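Local coordinates for protein predicted metal-dependent hydrolase of the TIM-barrel fold (PDB 2QPX) that is of unknown function but binds zinc ions and is probably a metal-dependent hydrolase of the amidohydrolase family, built on a TIM-barrel fold, at residues Pro80-Tyr85 with Ala117-Ile122; Phe93-Leu98 with Glu324-Ala329; Asp142-Trp147 with Ile207-Tyr212; Asp191-Lys194 with Arg200-Ser203. One frame throughout, in Å; residues are numbered along the deposited sequence. Where two conformers were deposited one is given.

Contact 1: Pro80-Tyr85 with Ala117-Ile122; sequences PGYATY and AELVGI
L119 rests its two methyl groups against Y82 and A83, and this apolar packing carries the contact. CD1 of L119 does most of the touching. It lies 3.6 Å from CD2 of Y82 and, on the backbone of the next residue, also 3.6 Å from CA of A83. The CB of A83 is a little farther from this methyl, at 4.0 Å. The second methyl, CD2 of L119, sits 3.8 Å from CE2 of Y82. The two methyls lie along the CD2-CE2 bond of the tyrosine ring, oblique to it. The leucine CG is anti to the backbone N (chi1 -176°), which swings both methyls from helix 113-120 over to helix 79-92.

The polar part involves the backbone. The carbonyl oxygens A83 O and L119 O come within 3.5 Å of each other. Both are acceptors, so they do not bond together. ND1 of H87, one turn farther along helix 79-92, makes a weak hydrogen bond to each. The hydroxyl of Y82 is hydrogen-bonded to I23 O.

The helix carrying L119 ends here. G121 leaves helical geometry with a positive phi of 87°.

The chemistry implies a close helix-to-helix approach made by an alanine, a leucine and the side of a tyrosine ring. The two facing carbonyls would probably repel mildly, and the shared imidazole is likely to offset this.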
loop_
_atom_site.group_PDB
_atom_site.type_symbol
_atom_site.label_atom_id
_atom_site.label_comp_id
_atom_site.label_asym_id
_atom_site.label_seq_id
_atom_site.Cartn_x
_atom_site.Cartn_y
_atom_site.Cartn_z
ATOM N N PRO A 80 15.095 -23.941 -36.523
ATOM C CA PRO A 80 15.633 -22.710 -37.138
ATOM C C PRO A 80 14.699 -21.507 -36.989
ATOM O O PRO A 80 15.148 -20.401 -36.661
ATOM C CB PRO A 80 15.827 -23.091 -38.634
ATOM C CG PRO A 80 15.659 -24.509 -38.697
ATOM C CD PRO A 80 14.948 -25.029 -37.508
ATOM N N GLY A 81 13.416 -21.738 -37.210
ATOM C CA GLY A 81 12.415 -20.664 -37.044
ATOM C C GLY A 81 12.391 -20.159 -35.606
ATOM O O GLY A 81 12.346 -18.956 -35.375
ATOM N N TYR A 82 12.421 -21.074 -34.663
ATOM C CA TYR A 82 12.354 -20.681 -33.246
ATOM C C TYR A 82 13.579 -19.855 -32.852
ATOM O O TYR A 82 13.453 -18.863 -32.117
ATOM C CB TYR A 82 12.191 -21.908 -32.377
ATOM C CG TYR A 82 11.739 -21.654 -30.928
ATOM C CD1 TYR A 82 10.662 -20.811 -30.647
ATOM C CD2 TYR A 82 12.305 -22.349 -29.878
ATOM C CE1 TYR A 82 10.221 -20.644 -29.351
ATOM C CE2 TYR A 82 11.880 -22.176 -28.573
ATOM C CZ TYR A 82 10.802 -21.366 -28.319
ATOM O OH TYR A 82 10.341 -21.206 -27.000
ATOM N N ALA A 83 14.770 -20.240 -33.322
ATOM C CA ALA A 83 15.952 -19.440 -33.064
ATOM C C ALA A 83 15.809 -18.050 -33.701
ATOM O O ALA A 83 16.119 -17.038 -33.081
ATOM C CB ALA A 83 17.237 -20.171 -33.553
ATOM N N THR A 84 15.354 -17.996 -34.950
ATOM C CA THR A 84 15.122 -16.713 -35.610
ATOM C C THR A 84 14.184 -15.814 -34.802
ATOM O O THR A 84 14.464 -14.645 -34.579
ATOM C CB THR A 84 14.515 -16.922 -37.038
ATOM O OG1 THR A 84 15.469 -17.630 -37.839
ATOM C CG2 THR A 84 14.160 -15.595 -37.700
ATOM N N TYR A 85 13.110 -16.421 -34.355
ATOM C CA TYR A 85 12.059 -15.714 -33.590
ATOM C C TYR A 85 12.585 -15.189 -32.247
ATOM O O TYR A 85 12.409 -14.014 -31.904
ATOM C CB TYR A 85 10.890 -16.653 -33.371
ATOM C CG TYR A 85 9.681 -16.010 -32.726
ATOM C CD1 TYR A 85 9.018 -14.946 -33.342
ATOM C CD2 TYR A 85 9.211 -16.450 -31.494
ATOM C CE1 TYR A 85 7.921 -14.356 -32.761
ATOM C CE2 TYR A 85 8.092 -15.847 -30.900
ATOM C CZ TYR A 85 7.456 -14.800 -31.554
ATOM O OH TYR A 85 6.362 -14.180 -30.964
ATOM N N ALA A 117 21.611 -20.459 -24.997
ATOM C CA ALA A 117 22.431 -19.358 -25.506
ATOM C C ALA A 117 22.402 -19.313 -27.058
ATOM O O ALA A 117 22.309 -18.226 -27.661
ATOM C CB ALA A 117 23.868 -19.436 -24.972
ATOM N N GLU A 118 22.432 -20.475 -27.702
ATOM C CA GLU A 118 22.352 -20.540 -29.183
ATOM C C GLU A 118 20.988 -20.038 -29.674
ATOM O O GLU A 118 20.883 -19.309 -30.693
ATOM C CB GLU A 118 22.606 -21.962 -29.739
ATOM C CG GLU A 118 22.200 -22.068 -31.242
ATOM C CD GLU A 118 22.614 -23.341 -31.984
ATOM O OE1 GLU A 118 23.473 -24.089 -31.424
ATOM O OE2 GLU A 118 22.092 -23.542 -33.121
ATOM N N LEU A 119 19.943 -20.437 -28.976
ATOM C CA LEU A 119 18.583 -20.082 -29.317
ATOM C C LEU A 119 18.344 -18.570 -29.261
ATOM O O LEU A 119 17.708 -17.997 -30.159
ATOM C CB LEU A 119 17.637 -20.820 -28.358
ATOM C CG LEU A 119 16.187 -20.612 -28.648
ATOM C CD1 LEU A 119 15.761 -21.372 -30.000
ATOM C CD2 LEU A 119 15.375 -21.060 -27.433
ATOM N N VAL A 120 18.836 -17.916 -28.206
ATOM C CA VAL A 120 18.522 -16.518 -27.939
ATOM C C VAL A 120 19.600 -15.565 -28.462
ATOM O O VAL A 120 19.353 -14.376 -28.597
ATOM C CB VAL A 120 18.193 -16.300 -26.428
ATOM C CG1 VAL A 120 17.002 -17.185 -26.000
ATOM C CG2 VAL A 120 19.403 -16.522 -25.519
ATOM N N GLY A 121 20.806 -16.092 -28.690
ATOM C CA GLY A 121 21.906 -15.333 -29.274
ATOM C C GLY A 121 22.798 -14.540 -28.331
ATOM O O GLY A 121 23.577 -13.671 -28.784
ATOM N N ILE A 122 22.700 -14.841 -27.031
ATOM C CA ILE A 122 23.430 -14.124 -26.001
ATOM C C ILE A 122 23.833 -15.123 -24.926
ATOM O O ILE A 122 23.247 -16.189 -24.822
ATOM C CB ILE A 122 22.589 -12.949 -25.407
ATOM C CG1 ILE A 122 21.227 -13.427 -24.893
ATOM C CG2 ILE A 122 22.415 -11.795 -26.457
ATOM C CD1 ILE A 122 20.410 -12.373 -24.139
#

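Contact 2: Phe93-Leu98 with Glu324-Ala329; sequences FHFKEL and EMYGLA
Y326 is met by F95 and L98, while F93 lies against G327 one residue farther along the same helix. The side chains of F95 and Y326 cross at about a right angle. CG of F95 is anti to its carbonyl carbon (chi1 -77°), which sends the ring to the helix. CE2 of F95 is 4.0 Å from CD2 of Y326, near the plane of the tyrosine ring. CZ of F95 lies 3.4 Å from Y326 O, which sits in the plane of the phenylalanine ring. L98 and Y326 reach toward each other from opposite directions, with CD2 of L98 4.0 Å from CE2 of Y326, oblique to the ring. The tyrosine hydroxyl is hydrogen-bonded to H20 O, the backbone of a zinc ligand.

F93 presents a face instead of an edge. G327 O lies over it, 3.6 Å from CZ of F93 and offset toward the rim. CE2 of F93 is 3.7 Å from CA of G327, so the ring packs against the glycine backbone. An alanine in place of F93 is likely to open a gap over G327 and leave its carbonyl without the ring face it lies on.

H94 closes helix 79-92 with a Schellman motif before strand 95-101. F90 of that helix meets both F95 and Y326. The contact packs the start of strand 95-101 against helix 323-342, beside strand 14-19.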
loop_
_atom_site.group_PDB
_atom_site.type_symbol
_atom_site.label_atom_id
_atom_site.label_comp_id
_atom_site.label_asym_id
_atom_site.label_seq_id
_atom_site.Cartn_x
_atom_site.Cartn_y
_atom_site.Cartn_z
ATOM N N PHE A 93 15.034 -5.727 -28.072
ATOM C CA PHE A 93 15.090 -5.064 -26.769
ATOM C C PHE A 93 16.516 -4.901 -26.227
ATOM O O PHE A 93 16.709 -4.322 -25.178
ATOM C CB PHE A 93 14.196 -5.798 -25.793
ATOM C CG PHE A 93 12.747 -5.692 -26.157
ATOM C CD1 PHE A 93 12.079 -4.471 -25.987
ATOM C CD2 PHE A 93 12.065 -6.740 -26.755
ATOM C CE1 PHE A 93 10.740 -4.346 -26.366
ATOM C CE2 PHE A 93 10.743 -6.627 -27.126
ATOM C CZ PHE A 93 10.068 -5.410 -26.924
ATOM N N HIS A 94 17.504 -5.432 -26.951
ATOM C CA HIS A 94 18.936 -5.328 -26.641
ATOM C C HIS A 94 19.284 -6.127 -25.349
ATOM O O HIS A 94 20.128 -5.706 -24.577
ATOM C CB HIS A 94 19.400 -3.856 -26.569
ATOM C CG HIS A 94 19.347 -3.142 -27.884
ATOM N ND1 HIS A 94 20.485 -2.807 -28.567
ATOM C CD2 HIS A 94 18.312 -2.720 -28.637
ATOM C CE1 HIS A 94 20.151 -2.205 -29.701
ATOM N NE2 HIS A 94 18.836 -2.153 -29.780
ATOM N N PHE A 95 18.633 -7.272 -25.141
ATOM C CA PHE A 95 19.118 -8.182 -24.104
ATOM C C PHE A 95 20.549 -8.597 -24.425
ATOM O O PHE A 95 20.861 -8.949 -25.565
ATOM C CB PHE A 95 18.258 -9.436 -24.023
ATOM C CG PHE A 95 16.916 -9.279 -23.335
ATOM C CD1 PHE A 95 15.813 -8.779 -24.012
ATOM C CD2 PHE A 95 16.734 -9.685 -22.014
ATOM C CE1 PHE A 95 14.567 -8.727 -23.433
ATOM C CE2 PHE A 95 15.474 -9.629 -21.438
ATOM C CZ PHE A 95 14.408 -9.131 -22.114
ATOM N N LYS A 96 21.413 -8.575 -23.425
ATOM C CA LYS A 96 22.807 -9.011 -23.610
ATOM C C LYS A 96 23.232 -10.202 -22.769
ATOM O O LYS A 96 24.251 -10.814 -23.051
ATOM C CB LYS A 96 23.778 -7.845 -23.398
ATOM C CG LYS A 96 23.622 -6.721 -24.431
ATOM C CD LYS A 96 23.889 -7.168 -25.855
ATOM C CE LYS A 96 23.689 -5.972 -26.799
ATOM N NZ LYS A 96 24.016 -6.366 -28.182
ATOM N N GLU A 97 22.470 -10.565 -21.734
ATOM C CA GLU A 97 22.785 -11.756 -20.929
ATOM C C GLU A 97 21.542 -12.154 -20.148
ATOM O O GLU A 97 20.797 -11.277 -19.742
ATOM C CB GLU A 97 23.959 -11.503 -19.984
ATOM C CG GLU A 97 24.504 -12.771 -19.342
ATOM C CD GLU A 97 25.640 -12.555 -18.407
ATOM O OE1 GLU A 97 25.712 -11.468 -17.803
ATOM O OE2 GLU A 97 26.460 -13.504 -18.286
ATOM N N LEU A 98 21.367 -13.460 -19.943
ATOM C CA LEU A 98 20.346 -14.015 -19.073
ATOM C C LEU A 98 20.991 -14.778 -17.944
ATOM O O LEU A 98 21.851 -15.620 -18.181
ATOM C CB LEU A 98 19.460 -14.977 -19.839
ATOM C CG LEU A 98 18.788 -14.454 -21.137
ATOM C CD1 LEU A 98 17.881 -15.572 -21.714
ATOM C CD2 LEU A 98 18.114 -13.086 -21.003
ATOM N N GLU A 324 8.084 -13.996 -25.754
ATOM C CA GLU A 324 7.118 -12.903 -25.513
ATOM C C GLU A 324 7.127 -12.409 -24.073
ATOM O O GLU A 324 6.895 -11.221 -23.832
ATOM C CB GLU A 324 5.687 -13.320 -25.853
ATOM C CG GLU A 324 5.426 -13.574 -27.315
ATOM C CD GLU A 324 5.730 -14.996 -27.806
ATOM O OE1 GLU A 324 6.468 -15.756 -27.163
ATOM O OE2 GLU A 324 5.285 -15.318 -28.934
HETATM N N MSE A 325 7.323 -13.314 -23.116
HETATM C CA MSE A 325 7.276 -12.896 -21.734
HETATM C C MSE A 325 8.515 -12.067 -21.421
HETATM O O MSE A 325 8.442 -11.108 -20.654
HETATM C CB MSE A 325 7.149 -14.090 -20.797
HETATM C CG MSE A 325 6.991 -13.739 -19.309
HETATM SE SE MSE A 325 6.515 -15.264 -18.249
HETATM C CE MSE A 325 6.463 -14.375 -16.489
ATOM N N TYR A 326 9.674 -12.460 -21.984
ATOM C CA TYR A 326 10.853 -11.638 -21.863
ATOM C C TYR A 326 10.655 -10.255 -22.518
ATOM O O TYR A 326 10.989 -9.190 -21.928
ATOM C CB TYR A 326 12.040 -12.327 -22.547
ATOM C CG TYR A 326 12.694 -13.448 -21.726
ATOM C CD1 TYR A 326 12.250 -14.755 -21.782
ATOM C CD2 TYR A 326 13.759 -13.157 -20.865
ATOM C CE1 TYR A 326 12.861 -15.741 -21.028
ATOM C CE2 TYR A 326 14.388 -14.140 -20.119
ATOM C CZ TYR A 326 13.945 -15.423 -20.220
ATOM O OH TYR A 326 14.602 -16.364 -19.473
ATOM N N GLY A 327 10.158 -10.269 -23.752
ATOM C CA GLY A 327 9.938 -9.027 -24.489
ATOM C C GLY A 327 8.991 -8.070 -23.797
ATOM O O GLY A 327 9.242 -6.852 -23.783
ATOM N N LEU A 328 7.886 -8.594 -23.278
ATOM C CA LEU A 328 6.903 -7.710 -22.625
ATOM C C LEU A 328 7.483 -7.023 -21.386
ATOM O O LEU A 328 7.285 -5.832 -21.166
ATOM C CB LEU A 328 5.598 -8.420 -22.293
ATOM C CG LEU A 328 4.452 -7.540 -21.769
ATOM C CD1 LEU A 328 4.125 -6.470 -22.759
ATOM C CD2 LEU A 328 3.212 -8.403 -21.470
ATOM N N ALA A 329 8.282 -7.766 -20.622
ATOM C CA ALA A 329 8.957 -7.208 -19.462
ATOM C C ALA A 329 9.850 -6.081 -19.889
ATOM O O ALA A 329 9.857 -5.003 -19.283
ATOM C CB ALA A 329 9.792 -8.314 -18.704
#

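Contact 3: Asp142-Trp147 with Ile207-Tyr212; sequences DNFAAW and IDYMLY
Two helices within the amidohydrolase family region of this TIM-barrel protein, 144-156 and 204-221, meet here through a single aromatic pair, F144 with Y209. It is an offset edge-to-face stack. The edge of F144 is turned to the face of Y209, with the planes at 75° and the ring centroids 5.7 Å apart. The touching atom of F144 is CZ, which lies 3.7 Å from CE1 of Y209. CE1 of Y209 lies at the edge of the F144 ring, in its plane. In both residues CG is anti to the backbone N (chi1 173° for F144), so each ring is carried out from its own helix toward the other.

The pair bridges the two helices beside helix 183-196. V183 of that helix touches both rings, A187 adds to F144 and A186 to Y209. The rings of Y209 and W148 also meet edge-to-face.

F144 opens its helix, and N143 occupies the N-cap position just before it. OD1 of N143 accepts from A146 N at 3.0 Å, with the donor well above the carbonyl plane. A further bond from ND2 of N143 to OD1 of D142, at 2.9 Å, is doubtful because D142 has two conformers.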
loop_
_atom_site.group_PDB
_atom_site.type_symbol
_atom_site.label_atom_id
_atom_site.label_comp_id
_atom_site.label_asym_id
_atom_site.label_seq_id
_atom_site.Cartn_x
_atom_site.Cartn_y
_atom_site.Cartn_z
ATOM N N ASP A 142 19.991 -40.208 5.263
ATOM C CA ASP A 142 18.934 -40.510 6.223
ATOM C C ASP A 142 19.010 -39.715 7.520
ATOM O O ASP A 142 18.107 -39.817 8.329
ATOM C CB ASP A 142 18.778 -42.025 6.480
ATOM C CG ASP A 142 19.984 -42.664 7.133
ATOM O OD1 ASP A 142 20.883 -41.979 7.657
ATOM O OD2 ASP A 142 20.017 -43.915 7.129
ATOM N N ASN A 143 20.043 -38.886 7.686
ATOM C CA ASN A 143 20.206 -38.064 8.889
ATOM C C ASN A 143 20.675 -36.651 8.564
ATOM O O ASN A 143 21.355 -36.428 7.549
ATOM C CB ASN A 143 21.209 -38.689 9.868
ATOM C CG ASN A 143 22.585 -38.861 9.256
ATOM O OD1 ASN A 143 23.506 -38.048 9.490
ATOM N ND2 ASN A 143 22.735 -39.913 8.432
ATOM N N PHE A 144 20.300 -35.725 9.429
ATOM C CA PHE A 144 20.651 -34.312 9.246
ATOM C C PHE A 144 22.143 -34.073 9.041
ATOM O O PHE A 144 22.547 -33.299 8.171
ATOM C CB PHE A 144 20.144 -33.483 10.432
ATOM C CG PHE A 144 20.601 -32.050 10.419
ATOM C CD1 PHE A 144 21.807 -31.672 10.987
ATOM C CD2 PHE A 144 19.840 -31.079 9.823
ATOM C CE1 PHE A 144 22.217 -30.362 10.982
ATOM C CE2 PHE A 144 20.254 -29.748 9.815
ATOM C CZ PHE A 144 21.454 -29.388 10.391
ATOM N N ALA A 145 22.991 -34.654 9.866
ATOM C CA ALA A 145 24.407 -34.296 9.782
ATOM C C ALA A 145 25.022 -34.639 8.422
ATOM O O ALA A 145 25.774 -33.833 7.846
ATOM C CB ALA A 145 25.194 -34.995 10.920
ATOM N N ALA A 146 24.709 -35.815 7.898
ATOM C CA ALA A 146 25.264 -36.245 6.599
ATOM C C ALA A 146 24.631 -35.416 5.480
ATOM O O ALA A 146 25.319 -35.044 4.524
ATOM C CB ALA A 146 25.000 -37.719 6.345
ATOM N N TRP A 147 23.337 -35.144 5.588
ATOM C CA TRP A 147 22.654 -34.284 4.609
ATOM C C TRP A 147 23.275 -32.878 4.592
ATOM O O TRP A 147 23.627 -32.338 3.528
ATOM C CB TRP A 147 21.180 -34.174 4.932
ATOM C CG TRP A 147 20.517 -33.060 4.161
ATOM C CD1 TRP A 147 20.132 -33.088 2.856
ATOM C CD2 TRP A 147 20.204 -31.756 4.652
ATOM N NE1 TRP A 147 19.602 -31.874 2.478
ATOM C CE2 TRP A 147 19.612 -31.042 3.576
ATOM C CE3 TRP A 147 20.348 -31.116 5.892
ATOM C CZ2 TRP A 147 19.216 -29.736 3.698
ATOM C CZ3 TRP A 147 19.936 -29.823 6.023
ATOM C CH2 TRP A 147 19.380 -29.129 4.915
ATOM N N ILE A 207 14.435 -24.408 6.792
ATOM C CA ILE A 207 14.732 -23.350 5.805
ATOM C C ILE A 207 15.439 -22.168 6.472
ATOM O O ILE A 207 16.448 -21.666 5.956
ATOM C CB ILE A 207 13.441 -22.882 5.070
ATOM C CG1 ILE A 207 13.002 -23.986 4.076
ATOM C CG2 ILE A 207 13.681 -21.587 4.298
ATOM C CD1 ILE A 207 11.604 -23.777 3.422
ATOM N N ASP A 208 14.949 -21.720 7.622
ATOM C CA ASP A 208 15.550 -20.557 8.277
ATOM C C ASP A 208 16.963 -20.925 8.759
ATOM O O ASP A 208 17.905 -20.116 8.572
ATOM C CB ASP A 208 14.691 -20.042 9.441
ATOM C CG ASP A 208 13.467 -19.252 9.005
ATOM O OD1 ASP A 208 13.190 -19.179 7.792
ATOM O OD2 ASP A 208 12.777 -18.682 9.921
ATOM N N TYR A 209 17.154 -22.121 9.343
ATOM C CA TYR A 209 18.517 -22.570 9.700
ATOM C C TYR A 209 19.440 -22.505 8.461
ATOM O O TYR A 209 20.585 -21.983 8.509
ATOM C CB TYR A 209 18.482 -24.013 10.257
ATOM C CG TYR A 209 19.818 -24.549 10.640
ATOM C CD1 TYR A 209 20.646 -25.168 9.725
ATOM C CD2 TYR A 209 20.270 -24.429 11.964
ATOM C CE1 TYR A 209 21.888 -25.675 10.121
ATOM C CE2 TYR A 209 21.484 -24.888 12.354
ATOM C CZ TYR A 209 22.302 -25.504 11.446
ATOM O OH TYR A 209 23.535 -25.955 11.832
HETATM N N MSE A 210 18.971 -23.095 7.355
HETATM C CA MSE A 210 19.724 -23.147 6.124
HETATM C C MSE A 210 20.133 -21.746 5.697
HETATM O O MSE A 210 21.307 -21.496 5.355
HETATM C CB MSE A 210 18.838 -23.750 5.039
HETATM C CG MSE A 210 19.492 -23.880 3.705
HETATM SE SE MSE A 210 18.245 -24.218 2.229
HETATM C CE MSE A 210 17.539 -22.415 1.906
ATOM N N LEU A 211 19.168 -20.816 5.702
ATOM C CA LEU A 211 19.480 -19.467 5.204
ATOM C C LEU A 211 20.514 -18.738 6.073
ATOM O O LEU A 211 21.406 -18.040 5.557
ATOM C CB LEU A 211 18.197 -18.656 5.075
ATOM C CG LEU A 211 17.282 -19.108 3.927
ATOM C CD1 LEU A 211 15.888 -18.474 4.094
ATOM C CD2 LEU A 211 17.961 -18.807 2.570
ATOM N N TYR A 212 20.408 -18.883 7.392
ATOM C CA TYR A 212 21.393 -18.260 8.277
ATOM C C TYR A 212 22.753 -18.910 8.121
ATOM O O TYR A 212 23.775 -18.238 8.123
ATOM C CB TYR A 212 20.940 -18.314 9.751
ATOM C CG TYR A 212 20.002 -17.163 10.128
ATOM C CD1 TYR A 212 18.652 -17.206 9.841
ATOM C CD2 TYR A 212 20.483 -15.989 10.750
ATOM C CE1 TYR A 212 17.812 -16.160 10.178
ATOM C CE2 TYR A 212 19.631 -14.921 11.064
ATOM C CZ TYR A 212 18.310 -15.010 10.778
ATOM O OH TYR A 212 17.453 -13.971 11.075
#

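Contact 4: Asp191-Lys194 with Arg200-Ser203; sequences DTWK and RLTS
NE1 of W193 donates a hydrogen bond to K199 O, just ahead of the segment 200-203. R200 O is also close, 3.3 Å from the same NE1 of W193. The indole nitrogen thus lies beside the backbone at K199 and R200.

The indole face is taken by L201. CD1 of L201 sits 3.7 Å from the centroid of the six-membered ring of W193, only 8° off the ring normal. This is a CH-pi contact. The leucine also lays its CB 3.8 Å from CZ2 of W193. The side chains cross at about a right angle. CG of W193 is anti to the backbone N (chi1 178°), which extends the indole from the helix toward the returning chain. With a serine in place of W193, K199 O would probably lose its donor and L201 the flat surface beneath its methyl.

L206 of helix 204-221 touches both W193 and L201, and helix 130-138 packs on both too. L201 N is bonded to E135 OE2 of that helix. S203 stands just before the next helix, at its N-cap, with OG bonded to L206 N. This is a short loop joining two consecutive helices, with a tryptophan of the first packed on the loop and a serine N-cap opening the second.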
loop_
_atom_site.group_PDB
_atom_site.type_symbol
_atom_site.label_atom_id
_atom_site.label_comp_id
_atom_site.label_asym_id
_atom_site.label_seq_id
_atom_site.Cartn_x
_atom_site.Cartn_y
_atom_site.Cartn_z
ATOM N N ASP A 191 14.193 -34.391 10.138
ATOM C CA ASP A 191 13.641 -35.726 10.384
ATOM C C ASP A 191 12.174 -35.774 9.995
ATOM O O ASP A 191 11.745 -36.750 9.394
ATOM C CB ASP A 191 13.789 -36.120 11.872
ATOM C CG ASP A 191 15.217 -36.320 12.288
ATOM O OD1 ASP A 191 16.087 -36.524 11.415
ATOM O OD2 ASP A 191 15.481 -36.322 13.533
ATOM N N THR A 192 11.390 -34.775 10.387
ATOM C CA THR A 192 9.951 -34.712 10.060
ATOM C C THR A 192 9.763 -34.729 8.530
ATOM O O THR A 192 8.893 -35.459 7.988
ATOM C CB THR A 192 9.284 -33.546 10.712
ATOM O OG1 THR A 192 9.330 -33.754 12.119
ATOM C CG2 THR A 192 7.832 -33.361 10.259
ATOM N N TRP A 193 10.597 -33.947 7.847
ATOM C CA TRP A 193 10.595 -33.902 6.379
ATOM C C TRP A 193 10.894 -35.248 5.762
ATOM O O TRP A 193 10.094 -35.756 4.934
ATOM C CB TRP A 193 11.596 -32.828 5.938
ATOM C CG TRP A 193 11.797 -32.632 4.480
ATOM C CD1 TRP A 193 10.893 -32.855 3.471
ATOM C CD2 TRP A 193 12.985 -32.142 3.856
ATOM N NE1 TRP A 193 11.453 -32.521 2.262
ATOM C CE2 TRP A 193 12.734 -32.078 2.462
ATOM C CE3 TRP A 193 14.244 -31.755 4.333
ATOM C CZ2 TRP A 193 13.680 -31.614 1.545
ATOM C CZ3 TRP A 193 15.201 -31.305 3.414
ATOM C CH2 TRP A 193 14.916 -31.248 2.026
ATOM N N LYS A 194 11.990 -35.840 6.174
ATOM C CA LYS A 194 12.393 -37.171 5.724
ATOM C C LYS A 194 11.256 -38.205 5.914
ATOM O O LYS A 194 10.863 -38.951 4.965
ATOM C CB LYS A 194 13.721 -37.563 6.392
ATOM C CG LYS A 194 14.247 -38.945 6.063
ATOM C CD LYS A 194 14.434 -39.157 4.587
ATOM C CE LYS A 194 15.757 -38.802 4.106
ATOM N NZ LYS A 194 16.103 -39.634 2.872
ATOM N N ARG A 200 9.104 -31.979 -1.403
ATOM C CA ARG A 200 9.080 -30.520 -1.253
ATOM C C ARG A 200 9.565 -30.082 0.138
ATOM O O ARG A 200 9.026 -30.539 1.136
ATOM C CB ARG A 200 7.627 -30.074 -1.452
ATOM C CG ARG A 200 7.339 -28.608 -1.650
ATOM C CD ARG A 200 5.858 -28.427 -2.092
ATOM N NE ARG A 200 5.180 -27.406 -1.301
ATOM C CZ ARG A 200 5.060 -26.127 -1.632
ATOM N NH1 ARG A 200 5.551 -25.659 -2.775
ATOM N NH2 ARG A 200 4.444 -25.297 -0.803
ATOM N N LEU A 201 10.538 -29.181 0.191
ATOM C CA LEU A 201 11.024 -28.612 1.460
ATOM C C LEU A 201 10.064 -27.478 1.919
ATOM O O LEU A 201 9.926 -26.461 1.251
ATOM C CB LEU A 201 12.434 -28.072 1.291
ATOM C CG LEU A 201 13.054 -27.363 2.485
ATOM C CD1 LEU A 201 12.985 -28.252 3.764
ATOM C CD2 LEU A 201 14.461 -26.909 2.143
ATOM N N THR A 202 9.388 -27.700 3.038
ATOM C CA THR A 202 8.393 -26.788 3.595
ATOM C C THR A 202 8.608 -26.485 5.083
ATOM O O THR A 202 7.829 -25.742 5.672
ATOM C CB THR A 202 6.961 -27.333 3.391
ATOM O OG1 THR A 202 6.792 -28.555 4.133
ATOM C CG2 THR A 202 6.662 -27.536 1.873
ATOM N N SER A 203 9.668 -27.027 5.669
ATOM C CA SER A 203 9.937 -26.844 7.110
ATOM C C SER A 203 10.560 -25.451 7.371
ATOM O O SER A 203 11.682 -25.194 6.915
ATOM C CB SER A 203 10.962 -27.870 7.568
ATOM O OG SER A 203 11.400 -27.598 8.900
#

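Contacts 2 and 4 are buried, 2 near the zinc site; 1 and 3 are partly buried. In contact 2 a strand of the barrel meets a helix through aromatic rings and glycine backbone. Contact 1 touches contact 2 through the hydroxyl of Y85 and the carboxylate of E324, and through I122 packed on strand 95-98. Contacts 3 and 4 lie across the chain's centre from contact 2, about 36 Å away between centres. Helix 204-221 carries one side of contact 3 and packs on contact 4. The two touch at I207 and L201. Contact 4 is nested in the loop closed by contact 3. Contact 1 relies on leucine methyls, 3 on a ring pair and 4 on an indole.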